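Long-range contacts in PrgZ (Enterococcus faecalis, PDB 4FAJ), which binds peptide pheromones outside the cell as a membrane-anchored substrate-binding protein, and probably passes them on for peptide transport: residues T313-N318 and I530-T535; L322-T327 and F462-S467; K497-L502 and K519-D524. One frame throughout, in Å; residues are numbered along the deposited sequence.

Contacts 1 and 2 lie in one mixed sheet and share strand 311-324: residues 313-318 of it pair with strand 528-539 in contact 1, and residues 322-325 pair with segment 462-467 in contact 2. They meet where the CD1 methyl of Ile530 packs against Leu322 and Leu466. Both are largely buried and built from backbone hydrogen bonds, but contact 1 lends side chains to the bound peptide over more of its length, whereas contact 2 adds a buried network of polar side chains. Contact 3 sits farther out and is only partly buried; it has no hydrogen bond between its two helix segments, just apolar packing. Its second helix, 510-524, leads directly into strand 528-539 of contact 1.

Contact 1: residues T313-N318 and I530-T535; sequences TTLMAN and IFQVGT
Residues 313-316 and 530-535 run antiparallel as neighbouring strands. Thr314 and Thr535 form a hydrogen-bonded pair, in which Thr535 N reaches Thr314 O at 2.9 Å almost dead straight (177° at the hydrogen). A water bridges Thr314 OG1 and Thr535 O at this end. The next pair, Leu315 with Gly534, is non-hydrogen-bonded, and then Met316 N bonds Val533 O at 2.9 Å. Ala317 is the centre of an inverse gamma turn, and there the first strand turns a corner. Pairing nevertheless resumes beyond it, with Val533 N giving to Asn318 O at 3.0 Å.

Gln532 bridges this corner with its side chain. Its CB lies 3.9 Å from Asn318 O. With CG anti to the backbone N (chi1 178°) and the chain extended, CG passes 3.4 Å from Met316 O. The amide then crosses Leu315 at about a right angle, NE2 standing 3.5 Å from Leu315 CG. At the tip NE2 donates to Met316 O at 2.9 Å; the oxygen lies close to the Gln532 amide plane, while NE2 itself sits above the Met316 carbonyl plane (38° out of it). The same NE2 also bonds Lys369 O, so two carbonyls help to fix the rotation of the amide.

On the other side of the strands, Val533 leans obliquely against Asn318, its CG2 3.4 Å from Asn318 OD1. Asn318 ND2 turns to a polar side chain of the bound peptide, and Val533 packs on an aromatic one. Phe531 meets an aromatic peptide side chain edge-to-face. Ile530 and Phe531 both pair with Met320 in a classic beta bulge. A bulged, cornered pair of strands thus forms part of the peptide-binding site of this family 5 solute-binding protein.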
ATOM      1  N   THR A 313      20.084   0.075  -1.318  1.00 18.13           N
ATOM      2  CA  THR A 313      18.950   0.256  -0.418  1.00 18.00           C
ATOM      3  C   THR A 313      18.249   1.560  -0.765  1.00 18.32           C
ATOM      4  O   THR A 313      18.900   2.564  -1.047  1.00 18.17           O
ATOM      5  CB  THR A 313      19.351   0.245   1.069  1.00 18.09           C
ATOM      6  OG1 THR A 313      18.169   0.377   1.883  1.00 18.80           O
ATOM      7  CG2 THR A 313      20.301   1.371   1.388  1.00 19.20           C
ATOM      8  N   THR A 314      16.920   1.527  -0.723  1.00 18.01           N
ATOM      9  CA  THR A 314      16.088   2.640  -1.160  1.00 18.42           C
ATOM     10  C   THR A 314      14.987   2.836  -0.126  1.00 17.52           C
ATOM     11  O   THR A 314      14.257   1.891   0.177  1.00 17.12           O
ATOM     12  CB  THR A 314      15.451   2.358  -2.535  1.00 18.41           C
ATOM     13  OG1 THR A 314      16.450   1.900  -3.453  1.00 19.96           O
ATOM     14  CG2 THR A 314      14.771   3.644  -3.104  1.00 19.02           C
ATOM     15  N   LEU A 315      14.883   4.045   0.426  1.00 16.79           N
ATOM     16  CA  LEU A 315      13.928   4.335   1.498  1.00 16.52           C
ATOM     17  C   LEU A 315      12.544   4.526   0.910  1.00 16.11           C
ATOM     18  O   LEU A 315      12.384   5.252  -0.069  1.00 16.02           O
ATOM     19  CB  LEU A 315      14.336   5.598   2.271  1.00 16.93           C
ATOM     20  CG  LEU A 315      13.512   5.937   3.516  1.00 17.21           C
ATOM     21  CD1 LEU A 315      13.715   4.865   4.588  1.00 18.30           C
ATOM     22  CD2 LEU A 315      13.892   7.323   4.057  1.00 19.33           C
ATOM     23  N   MET A 316      11.554   3.858   1.498  1.00 15.80           N
ATOM     24  CA  MET A 316      10.179   3.883   1.000  1.00 15.18           C
ATOM     25  C   MET A 316       9.272   4.738   1.895  1.00 14.32           C
ATOM     26  O   MET A 316       9.541   4.889   3.080  1.00 13.24           O
ATOM     27  CB  MET A 316       9.618   2.477   0.970  1.00 15.87           C
ATOM     28  CG  MET A 316      10.384   1.492   0.110  1.00 17.40           C
ATOM     29  SD  MET A 316      10.051   1.738  -1.647  1.00 19.83           S
ATOM     30  CE  MET A 316      11.615   2.396  -2.183  1.00 18.86           C
ATOM     31  N   ALA A 317       8.185   5.262   1.313  1.00 13.55           N
ATOM     32  CA  ALA A 317       7.154   6.008   2.065  1.00 13.00           C
ATOM     33  C   ALA A 317       6.180   5.014   2.697  1.00 12.44           C
ATOM     34  O   ALA A 317       4.990   4.960   2.360  1.00 11.77           O
ATOM     35  CB  ALA A 317       6.417   7.001   1.140  1.00 12.14           C
ATOM     36  N   ASN A 318       6.701   4.235   3.643  1.00 11.70           N
ATOM     37  CA  ASN A 318       6.046   3.014   4.100  1.00 11.55           C
ATOM     38  C   ASN A 318       6.342   2.857   5.594  1.00 11.69           C
ATOM     39  O   ASN A 318       7.490   2.709   5.979  1.00 12.27           O
ATOM     40  CB  ASN A 318       6.598   1.867   3.233  1.00 11.11           C
ATOM     41  CG  ASN A 318       6.082   0.465   3.592  1.00 11.99           C
ATOM     42  OD1 ASN A 318       6.630  -0.521   3.067  1.00 11.90           O
ATOM     43  ND2 ASN A 318       5.036   0.351   4.423  1.00 11.21           N
ATOM     44  N   ILE A 530       6.292   1.842  14.137  1.00 14.08           N
ATOM     45  CA  ILE A 530       7.482   1.117  14.526  1.00 14.58           C
ATOM     46  C   ILE A 530       8.665   1.596  13.712  1.00 14.00           C
ATOM     47  O   ILE A 530       9.556   2.237  14.252  1.00 14.01           O
ATOM     48  CB  ILE A 530       7.322  -0.411  14.369  1.00 14.38           C
ATOM     49  CG1 ILE A 530       6.042  -0.899  15.062  1.00 16.23           C
ATOM     50  CG2 ILE A 530       8.538  -1.123  14.994  1.00 16.10           C
ATOM     51  CD1 ILE A 530       5.668  -2.343  14.692  1.00 17.80           C
ATOM     52  N   PHE A 531       8.678   1.278  12.418  1.00 13.97           N
ATOM     53  CA  PHE A 531       9.776   1.689  11.550  1.00 13.89           C
ATOM     54  C   PHE A 531       9.322   2.024  10.131  1.00 13.72           C
ATOM     55  O   PHE A 531       8.247   1.628   9.697  1.00 13.33           O
ATOM     56  CB  PHE A 531      10.876   0.635  11.527  1.00 14.96           C
ATOM     57  CG  PHE A 531      10.477  -0.668  10.899  1.00 14.80           C
ATOM     58  CD1 PHE A 531       9.912  -1.668  11.662  1.00 16.99           C
ATOM     59  CD2 PHE A 531      10.718  -0.916   9.546  1.00 17.07           C
ATOM     60  CE1 PHE A 531       9.548  -2.896  11.096  1.00 16.71           C
ATOM     61  CE2 PHE A 531      10.368  -2.144   8.973  1.00 16.96           C
ATOM     62  CZ  PHE A 531       9.776  -3.130   9.750  1.00 16.50           C
ATOM     63  N   GLN A 532      10.164   2.795   9.446  1.00 13.55           N
ATOM     64  CA  GLN A 532       9.986   3.158   8.053  1.00 12.63           C
ATOM     65  C   GLN A 532      10.868   2.226   7.242  1.00 13.58           C
ATOM     66  O   GLN A 532      12.077   2.094   7.503  1.00 13.15           O
ATOM     67  CB  GLN A 532      10.375   4.621   7.818  1.00 11.98           C
ATOM     68  CG  GLN A 532      10.261   5.064   6.356  1.00 10.88           C
ATOM     69  CD  GLN A 532      10.482   6.540   6.130  1.00 11.09           C
ATOM     70  OE1 GLN A 532      10.663   7.312   7.075  1.00 14.08           O
ATOM     71  NE2 GLN A 532      10.455   6.953   4.848  1.00 10.40           N
ATOM     72  N   VAL A 533      10.245   1.602   6.247  1.00 13.80           N
ATOM     73  CA  VAL A 533      10.830   0.514   5.491  1.00 13.86           C
ATOM     74  C   VAL A 533      11.852   1.010   4.478  1.00 14.37           C
ATOM     75  O   VAL A 533      11.547   1.870   3.643  1.00 13.97           O
ATOM     76  CB  VAL A 533       9.738  -0.268   4.719  1.00 13.81           C
ATOM     77  CG1 VAL A 533      10.356  -1.335   3.809  1.00 13.70           C
ATOM     78  CG2 VAL A 533       8.734  -0.899   5.682  1.00 13.78           C
ATOM     79  N   GLY A 534      13.054   0.451   4.566  1.00 14.50           N
ATOM     80  CA  GLY A 534      14.043   0.512   3.495  1.00 15.38           C
ATOM     81  C   GLY A 534      14.082  -0.825   2.764  1.00 16.43           C
ATOM     82  O   GLY A 534      14.088  -1.875   3.406  1.00 16.58           O
ATOM     83  N   THR A 535      14.121  -0.772   1.431  1.00 16.32           N
ATOM     84  CA  THR A 535      14.151  -1.950   0.574  1.00 17.18           C
ATOM     85  C   THR A 535      15.584  -2.181   0.105  1.00 17.26           C
ATOM     86  O   THR A 535      16.119  -1.374  -0.672  1.00 18.57           O
ATOM     87  CB  THR A 535      13.228  -1.761  -0.659  1.00 16.84           C
ATOM     88  OG1 THR A 535      11.876  -1.554  -0.217  1.00 17.37           O
ATOM     89  CG2 THR A 535      13.281  -2.978  -1.596  1.00 17.89           C
TER
HETATM   90  O   HOH W   1      16.909  -0.764  -3.385  1.00 18.50           O

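Contact 2: residues L322-T327 and F462-S467; sequences LEMNQT and FTLSLS
An antiparallel strand pair, 322-324 against 464-467, runs out into an Asx turn at Asn325, within the large mixed sheet of this solute-binding protein. The tight part is the paired strands themselves, where nearly everything is buried. Glu323 and Ser465 are a hydrogen-bonded pair: Glu323 N reaches Ser465 O at 2.9 Å and Ser465 N returns to Glu323 O at 3.0 Å, both donors lying in the carbonyl plane. The flanking non-hydrogen-bonded pairs put Leu322, Met324, Leu464 and Leu466 on one face. There Met324 and Leu464 lie side by side, with Met324 CG 3.5 Å from Leu464 CD2; Val528, Ile530 and Leu415 add to this apolar layer.

The other face carries the polar side chains. Glu323, extended beyond CG, brings OE2 to Ser467, whose OG donates to the anti lone pair at 2.9 Å. Ser465 OG in turn donates to Ser467 OG, and His491 ND1 also bonds OE2. Two hydrogen bonds therefore grip one buried carboxylate oxygen, probably helping to keep the group ionised. Leu466 packs on an aromatic and Ser467 on an apolar side chain of the bound peptide.

Toward Thr327 the contact loosens. Gln326 and Thr327 do not touch the other segment, and Thr327 is solvent-exposed. Asn325 OD1 accepts from both Thr327 N and Thr327 OG1, closing the Asx turn, while Gln326 NE2 folds back on Met324 O. Between the two regimes stands Asn325: its N bonds Thr463 O at 2.9 Å, and its CB sits over one face of the Phe462 ring, offset toward the rim. With CG anti to the backbone N (chi1 -171°), the amide reaches the carbonyl one residue earlier, Asn325 ND2 pointing nearly down the C=O axis of Phe462 O at 2.9 Å.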
ATOM      1  N   LEU A 322       2.180  -1.560  14.705  1.00 16.63           N
ATOM      2  CA  LEU A 322       1.346  -2.480  15.475  1.00 17.34           C
ATOM      3  C   LEU A 322      -0.049  -1.880  15.477  1.00 17.61           C
ATOM      4  O   LEU A 322      -0.297  -0.837  16.119  1.00 16.93           O
ATOM      5  CB  LEU A 322       1.831  -2.654  16.921  1.00 18.03           C
ATOM      6  CG  LEU A 322       2.999  -3.591  17.168  1.00 18.79           C
ATOM      7  CD1 LEU A 322       3.287  -3.687  18.648  1.00 19.94           C
ATOM      8  CD2 LEU A 322       2.731  -4.971  16.619  1.00 19.82           C
ATOM      9  N   GLU A 323      -0.948  -2.489  14.708  1.00 17.77           N
ATOM     10  CA  GLU A 323      -2.346  -2.128  14.773  1.00 18.07           C
ATOM     11  C   GLU A 323      -2.951  -2.837  15.972  1.00 17.88           C
ATOM     12  O   GLU A 323      -2.545  -3.947  16.311  1.00 18.18           O
ATOM     13  CB  GLU A 323      -3.082  -2.508  13.491  1.00 18.59           C
ATOM     14  CG  GLU A 323      -2.695  -1.657  12.312  1.00 22.14           C
ATOM     15  CD  GLU A 323      -3.676  -1.775  11.155  1.00 25.84           C
ATOM     16  OE1 GLU A 323      -4.766  -1.162  11.240  1.00 29.20           O
ATOM     17  OE2 GLU A 323      -3.343  -2.455  10.163  1.00 28.77           O
ATOM     18  N   MET A 324      -3.923  -2.188  16.603  1.00 17.22           N
ATOM     19  CA  MET A 324      -4.477  -2.649  17.870  1.00 17.39           C
ATOM     20  C   MET A 324      -5.999  -2.668  17.794  1.00 18.14           C
ATOM     21  O   MET A 324      -6.617  -1.650  17.465  1.00 17.95           O
ATOM     22  CB  MET A 324      -4.041  -1.707  18.989  1.00 17.28           C
ATOM     23  CG  MET A 324      -2.574  -1.828  19.375  1.00 16.03           C
ATOM     24  SD  MET A 324      -1.994  -0.494  20.467  1.00 15.59           S
ATOM     25  CE  MET A 324      -2.254   0.932  19.441  1.00 15.35           C
ATOM     26  N   ASN A 325      -6.594  -3.815  18.110  1.00 18.70           N
ATOM     27  CA  ASN A 325      -8.051  -3.968  18.123  1.00 20.04           C
ATOM     28  C   ASN A 325      -8.683  -3.231  19.303  1.00 20.88           C
ATOM     29  O   ASN A 325      -8.615  -3.685  20.448  1.00 21.30           O
ATOM     30  CB  ASN A 325      -8.425  -5.450  18.165  1.00 20.47           C
ATOM     31  CG  ASN A 325      -9.918  -5.692  17.955  1.00 23.19           C
ATOM     32  OD1 ASN A 325     -10.756  -4.838  18.279  1.00 23.87           O
ATOM     33  ND2 ASN A 325     -10.254  -6.869  17.420  1.00 20.26           N
ATOM     34  N   GLN A 326      -9.308  -2.100  18.999  1.00 21.73           N
ATOM     35  CA  GLN A 326      -9.894  -1.201  19.997  1.00 23.48           C
ATOM     36  C   GLN A 326     -11.426  -1.132  19.863  1.00 25.43           C
ATOM     37  O   GLN A 326     -12.037  -0.126  20.208  1.00 25.98           O
ATOM     38  CB  GLN A 326      -9.301   0.215  19.840  1.00 23.06           C
ATOM     39  CG  GLN A 326      -7.772   0.284  20.011  1.00 22.21           C
ATOM     40  CD  GLN A 326      -7.132   1.448  19.257  1.00 20.47           C
ATOM     41  OE1 GLN A 326      -7.258   2.622  19.663  1.00 19.53           O
ATOM     42  NE2 GLN A 326      -6.451   1.136  18.151  1.00 16.63           N
ATOM     43  N   THR A 327     -12.046  -2.201  19.375  1.00 27.20           N
ATOM     44  CA  THR A 327     -13.503  -2.238  19.230  1.00 28.80           C
ATOM     45  C   THR A 327     -14.232  -2.399  20.571  1.00 30.22           C
ATOM     46  O   THR A 327     -15.422  -2.075  20.687  1.00 30.99           O
ATOM     47  CB  THR A 327     -13.926  -3.376  18.282  1.00 28.87           C
ATOM     48  OG1 THR A 327     -13.371  -4.612  18.750  1.00 30.16           O
ATOM     49  CG2 THR A 327     -13.438  -3.093  16.881  1.00 28.27           C
ATOM     50  N   PHE A 462      -8.373 -10.210  15.197  1.00 21.77           N
ATOM     51  CA  PHE A 462      -7.018 -10.074  15.698  1.00 21.06           C
ATOM     52  C   PHE A 462      -6.997  -9.239  16.974  1.00 20.57           C
ATOM     53  O   PHE A 462      -7.981  -8.596  17.329  1.00 19.96           O
ATOM     54  CB  PHE A 462      -6.108  -9.460  14.633  1.00 20.05           C
ATOM     55  CG  PHE A 462      -6.293  -7.981  14.447  1.00 19.70           C
ATOM     56  CD1 PHE A 462      -7.293  -7.492  13.625  1.00 19.92           C
ATOM     57  CD2 PHE A 462      -5.461  -7.074  15.093  1.00 18.50           C
ATOM     58  CE1 PHE A 462      -7.460  -6.126  13.450  1.00 19.83           C
ATOM     59  CE2 PHE A 462      -5.628  -5.710  14.921  1.00 18.36           C
ATOM     60  CZ  PHE A 462      -6.628  -5.238  14.100  1.00 19.12           C
ATOM     61  N   THR A 463      -5.855  -9.265  17.637  1.00 19.95           N
ATOM     62  CA  THR A 463      -5.609  -8.460  18.812  1.00 20.60           C
ATOM     63  C   THR A 463      -4.565  -7.401  18.460  1.00 19.69           C
ATOM     64  O   THR A 463      -4.902  -6.216  18.343  1.00 19.72           O
ATOM     65  CB  THR A 463      -5.175  -9.367  19.966  1.00 20.98           C
ATOM     66  OG1 THR A 463      -6.254 -10.260  20.261  1.00 23.13           O
ATOM     67  CG2 THR A 463      -4.816  -8.559  21.204  1.00 22.67           C
ATOM     68  N   LEU A 464      -3.322  -7.832  18.259  1.00 19.24           N
ATOM     69  CA  LEU A 464      -2.278  -6.995  17.674  1.00 18.51           C
ATOM     70  C   LEU A 464      -1.944  -7.509  16.281  1.00 18.21           C
ATOM     71  O   LEU A 464      -2.006  -8.716  16.004  1.00 17.87           O
ATOM     72  CB  LEU A 464      -0.987  -7.028  18.498  1.00 18.80           C
ATOM     73  CG  LEU A 464      -0.963  -6.519  19.925  1.00 20.05           C
ATOM     74  CD1 LEU A 464       0.352  -6.947  20.558  1.00 20.40           C
ATOM     75  CD2 LEU A 464      -1.125  -5.003  19.950  1.00 20.28           C
ATOM     76  N   SER A 465      -1.502  -6.594  15.429  1.00 17.50           N
ATOM     77  CA  SER A 465      -1.107  -6.945  14.075  1.00 17.23           C
ATOM     78  C   SER A 465       0.132  -6.173  13.630  1.00 16.65           C
ATOM     79  O   SER A 465       0.164  -4.948  13.730  1.00 16.33           O
ATOM     80  CB  SER A 465      -2.261  -6.635  13.134  1.00 17.65           C
ATOM     81  OG  SER A 465      -1.882  -6.794  11.780  1.00 19.29           O
ATOM     82  N   LEU A 466       1.134  -6.891  13.125  1.00 16.04           N
ATOM     83  CA  LEU A 466       2.280  -6.256  12.480  1.00 15.88           C
ATOM     84  C   LEU A 466       1.920  -6.069  11.016  1.00 15.91           C
ATOM     85  O   LEU A 466       2.060  -6.994  10.204  1.00 16.25           O
ATOM     86  CB  LEU A 466       3.542  -7.110  12.604  1.00 16.21           C
ATOM     87  CG  LEU A 466       4.798  -6.553  11.924  1.00 16.34           C
ATOM     88  CD1 LEU A 466       5.104  -5.154  12.441  1.00 16.40           C
ATOM     89  CD2 LEU A 466       5.993  -7.471  12.164  1.00 19.39           C
ATOM     90  N   SER A 467       1.431  -4.881  10.700  1.00 16.14           N
ATOM     91  CA  SER A 467       1.014  -4.532   9.346  1.00 16.63           C
ATOM     92  C   SER A 467       1.326  -3.053   9.089  1.00 16.39           C
ATOM     93  O   SER A 467       1.502  -2.260  10.030  1.00 17.02           O
ATOM     94  CB  SER A 467      -0.479  -4.844   9.136  1.00 17.39           C
ATOM     95  OG  SER A 467      -1.280  -4.449  10.252  1.00 19.33           O
TER

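Contact 3: residues K497-L502 and K519-D524; sequences KNYDEL and KLLIND
Asp524 OD2 is the best-held polar atom here, gripped by two hydrogen bonds, from Tyr494 OH and Asn496 ND2. Because Asn496 directly precedes helix 497-502, this carboxylate links the C-terminal part of helix 510-524 to the start of its partner. The motif is a pair of consecutive helices joined by a short loop and packed antiparallel, the segment axes 10.1 Å apart with 160° between their directions. Asn496 also works from its other branch: OD1 accepts from Tyr499 N, so one side chain serves the first turn of one helix and the acid of the other.

No hydrogen bond joins the two segments directly; apolar packing does the work. Leu520 is the centre of it. With CG anti to the backbone N (chi1 -177°), it sends CD2 across to the opposite helix, 3.5 Å from Tyr499 N and 4.0 Å from Tyr499 CB. The same methyl is 4.1 Å from Asn498 CB and 4.4 Å from Leu502 CD1, so a single methyl touches three residues of that helix, Asn498, Tyr499 and Leu502. Asn498 lies at the exposed border, and Leu502 spreads farther along helix 510-524 onto Glu513, Lys516 and Ala517.

On the buried side Tyr499 crosses Leu521 obliquely. Its CG too is anti to the backbone N (chi1 177°), which turns the ring toward Leu521. Phe483 packs against both residues. The phenol is tied at its tip, Tyr499 OH bonding Leu480 O, a bond that helps to set the lie of the ring. Leu521 meets the ring at two points: its CB is 3.7 Å from Tyr499 CE1, and its CD2 3.8 Å from Tyr499 OH.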
ATOM      1  N   LYS A 497     -13.707  11.579  16.821  1.00 15.35           N
ATOM      2  CA  LYS A 497     -14.474  12.442  15.911  1.00 15.84           C
ATOM      3  C   LYS A 497     -13.772  13.764  15.635  1.00 15.94           C
ATOM      4  O   LYS A 497     -13.971  14.389  14.590  1.00 15.29           O
ATOM      5  CB  LYS A 497     -15.855  12.721  16.488  1.00 16.95           C
ATOM      6  CG  LYS A 497     -16.660  11.479  16.760  1.00 18.89           C
ATOM      7  CD  LYS A 497     -16.958  10.737  15.487  1.00 21.51           C
ATOM      8  CE  LYS A 497     -17.907   9.592  15.743  1.00 24.92           C
ATOM      9  NZ  LYS A 497     -18.895   9.506  14.649  1.00 27.81           N
ATOM     10  N   ASN A 498     -12.954  14.201  16.582  1.00 16.21           N
ATOM     11  CA  ASN A 498     -12.175  15.418  16.378  1.00 16.31           C
ATOM     12  C   ASN A 498     -11.029  15.190  15.390  1.00 15.58           C
ATOM     13  O   ASN A 498     -10.731  16.081  14.577  1.00 15.35           O
ATOM     14  CB  ASN A 498     -11.712  15.938  17.725  1.00 17.19           C
ATOM     15  CG  ASN A 498     -12.848  15.982  18.711  1.00 18.58           C
ATOM     16  OD1 ASN A 498     -13.907  16.552  18.427  1.00 17.22           O
ATOM     17  ND2 ASN A 498     -12.676  15.316  19.834  1.00 22.01           N
ATOM     18  N   TYR A 499     -10.420  13.995  15.430  1.00 14.99           N
ATOM     19  CA  TYR A 499      -9.456  13.564  14.408  1.00 14.62           C
ATOM     20  C   TYR A 499     -10.111  13.558  13.026  1.00 14.34           C
ATOM     21  O   TYR A 499      -9.561  14.120  12.090  1.00 14.44           O
ATOM     22  CB  TYR A 499      -8.888  12.169  14.740  1.00 14.69           C
ATOM     23  CG  TYR A 499      -7.935  11.572  13.739  1.00 13.63           C
ATOM     24  CD1 TYR A 499      -6.552  11.737  13.878  1.00 13.69           C
ATOM     25  CD2 TYR A 499      -8.397  10.810  12.670  1.00 13.16           C
ATOM     26  CE1 TYR A 499      -5.663  11.171  12.974  1.00 14.05           C
ATOM     27  CE2 TYR A 499      -7.508  10.240  11.748  1.00 12.06           C
ATOM     28  CZ  TYR A 499      -6.144  10.429  11.912  1.00 12.55           C
ATOM     29  OH  TYR A 499      -5.250   9.887  11.032  1.00 11.71           O
ATOM     30  N   ASP A 500     -11.297  12.951  12.921  1.00 14.75           N
ATOM     31  CA  ASP A 500     -12.039  12.875  11.665  1.00 14.88           C
ATOM     32  C   ASP A 500     -12.213  14.271  11.030  1.00 15.22           C
ATOM     33  O   ASP A 500     -12.041  14.441   9.811  1.00 15.52           O
ATOM     34  CB  ASP A 500     -13.429  12.244  11.881  1.00 15.25           C
ATOM     35  CG  ASP A 500     -13.380  10.768  12.285  1.00 15.79           C
ATOM     36  OD1 ASP A 500     -12.333  10.099  12.116  1.00 17.11           O
ATOM     37  OD2 ASP A 500     -14.415  10.269  12.782  1.00 17.77           O
ATOM     38  N   GLU A 501     -12.530  15.260  11.866  1.00 15.06           N
ATOM     39  CA  GLU A 501     -12.828  16.614  11.404  1.00 15.63           C
ATOM     40  C   GLU A 501     -11.560  17.351  10.953  1.00 16.25           C
ATOM     41  O   GLU A 501     -11.587  18.024   9.932  1.00 15.12           O
ATOM     42  CB  GLU A 501     -13.597  17.396  12.484  1.00 16.20           C
ATOM     43  CG  GLU A 501     -13.799  18.889  12.226  1.00 17.21           C
ATOM     44  CD  GLU A 501     -14.597  19.222  10.977  1.00 18.63           C
ATOM     45  OE1 GLU A 501     -15.279  18.337  10.409  1.00 18.64           O
ATOM     46  OE2 GLU A 501     -14.550  20.405  10.570  1.00 22.40           O
ATOM     47  N   LEU A 502     -10.461  17.204  11.698  1.00 17.21           N
ATOM     48  CA  LEU A 502      -9.145  17.775  11.285  1.00 18.05           C
ATOM     49  C   LEU A 502      -8.725  17.337   9.884  1.00 18.72           C
ATOM     50  O   LEU A 502      -8.185  18.138   9.108  1.00 19.26           O
ATOM     51  CB  LEU A 502      -8.045  17.406  12.293  1.00 17.37           C
ATOM     52  CG  LEU A 502      -8.122  18.122  13.640  1.00 18.45           C
ATOM     53  CD1 LEU A 502      -7.228  17.434  14.685  1.00 15.98           C
ATOM     54  CD2 LEU A 502      -7.804  19.641  13.504  1.00 17.97           C
ATOM     55  N   LYS A 519      -0.866  14.172  15.757  1.00 13.90           N
ATOM     56  CA  LYS A 519      -0.578  14.263  17.180  1.00 14.56           C
ATOM     57  C   LYS A 519      -1.728  13.732  18.050  1.00 14.61           C
ATOM     58  O   LYS A 519      -1.476  13.038  19.034  1.00 15.44           O
ATOM     59  CB  LYS A 519      -0.212  15.700  17.570  1.00 15.23           C
ATOM     60  CG  LYS A 519       1.100  16.184  16.974  1.00 16.70           C
ATOM     61  CD  LYS A 519       1.362  17.640  17.321  1.00 18.32           C
ATOM     62  CE  LYS A 519       2.514  18.173  16.503  1.00 19.79           C
ATOM     63  NZ  LYS A 519       2.789  19.592  16.810  1.00 18.32           N
ATOM     64  N   LEU A 520      -2.972  14.038  17.691  1.00 14.56           N
ATOM     65  CA  LEU A 520      -4.126  13.501  18.414  1.00 15.21           C
ATOM     66  C   LEU A 520      -4.142  11.950  18.352  1.00 14.36           C
ATOM     67  O   LEU A 520      -4.380  11.276  19.349  1.00 14.33           O
ATOM     68  CB  LEU A 520      -5.422  14.074  17.837  1.00 15.78           C
ATOM     69  CG  LEU A 520      -6.747  13.697  18.488  1.00 18.11           C
ATOM     70  CD1 LEU A 520      -6.710  13.929  19.990  1.00 20.85           C
ATOM     71  CD2 LEU A 520      -7.896  14.491  17.832  1.00 19.77           C
ATOM     72  N   LEU A 521      -3.879  11.397  17.177  1.00 13.44           N
ATOM     73  CA  LEU A 521      -3.798   9.938  17.020  1.00 13.38           C
ATOM     74  C   LEU A 521      -2.714   9.331  17.916  1.00 13.56           C
ATOM     75  O   LEU A 521      -2.918   8.303  18.565  1.00 13.69           O
ATOM     76  CB  LEU A 521      -3.537   9.597  15.556  1.00 12.66           C
ATOM     77  CG  LEU A 521      -3.350   8.132  15.156  1.00 13.02           C
ATOM     78  CD1 LEU A 521      -4.530   7.276  15.622  1.00 12.57           C
ATOM     79  CD2 LEU A 521      -3.191   8.060  13.640  1.00 12.37           C
ATOM     80  N   ILE A 522      -1.563   9.988  17.981  1.00 13.45           N
ATOM     81  CA  ILE A 522      -0.451   9.509  18.816  1.00 13.67           C
ATOM     82  C   ILE A 522      -0.744   9.710  20.308  1.00 14.10           C
ATOM     83  O   ILE A 522      -0.450   8.828  21.135  1.00 13.38           O
ATOM     84  CB  ILE A 522       0.885  10.166  18.392  1.00 13.76           C
ATOM     85  CG1 ILE A 522       1.329   9.552  17.064  1.00 15.56           C
ATOM     86  CG2 ILE A 522       1.956   9.977  19.474  1.00 12.75           C
ATOM     87  CD1 ILE A 522       2.322  10.346  16.312  1.00 17.44           C
ATOM     88  N   ASN A 523      -1.377  10.831  20.646  1.00 14.36           N
ATOM     89  CA  ASN A 523      -1.745  11.099  22.033  1.00 15.33           C
ATOM     90  C   ASN A 523      -2.800  10.126  22.561  1.00 16.04           C
ATOM     91  O   ASN A 523      -2.795   9.797  23.742  1.00 15.03           O
ATOM     92  CB  ASN A 523      -2.228  12.541  22.190  1.00 15.64           C
ATOM     93  CG  ASN A 523      -1.108  13.546  21.990  1.00 16.65           C
ATOM     94  OD1 ASN A 523       0.068  13.173  21.907  1.00 18.29           O
ATOM     95  ND2 ASN A 523      -1.457  14.816  21.941  1.00 16.46           N
ATOM     96  N   ASP A 524      -3.697   9.683  21.682  1.00 15.56           N
ATOM     97  CA  ASP A 524      -4.677   8.632  22.011  1.00 16.44           C
ATOM     98  C   ASP A 524      -4.027   7.245  21.960  1.00 16.39           C
ATOM     99  O   ASP A 524      -4.598   6.275  22.452  1.00 17.05           O
ATOM    100  CB  ASP A 524      -5.837   8.628  21.000  1.00 16.23           C
ATOM    101  CG  ASP A 524      -6.840   9.761  21.204  1.00 18.92           C
ATOM    102  OD1 ASP A 524      -6.814  10.437  22.251  1.00 19.58           O
ATOM    103  OD2 ASP A 524      -7.684   9.965  20.288  1.00 19.24           O
TER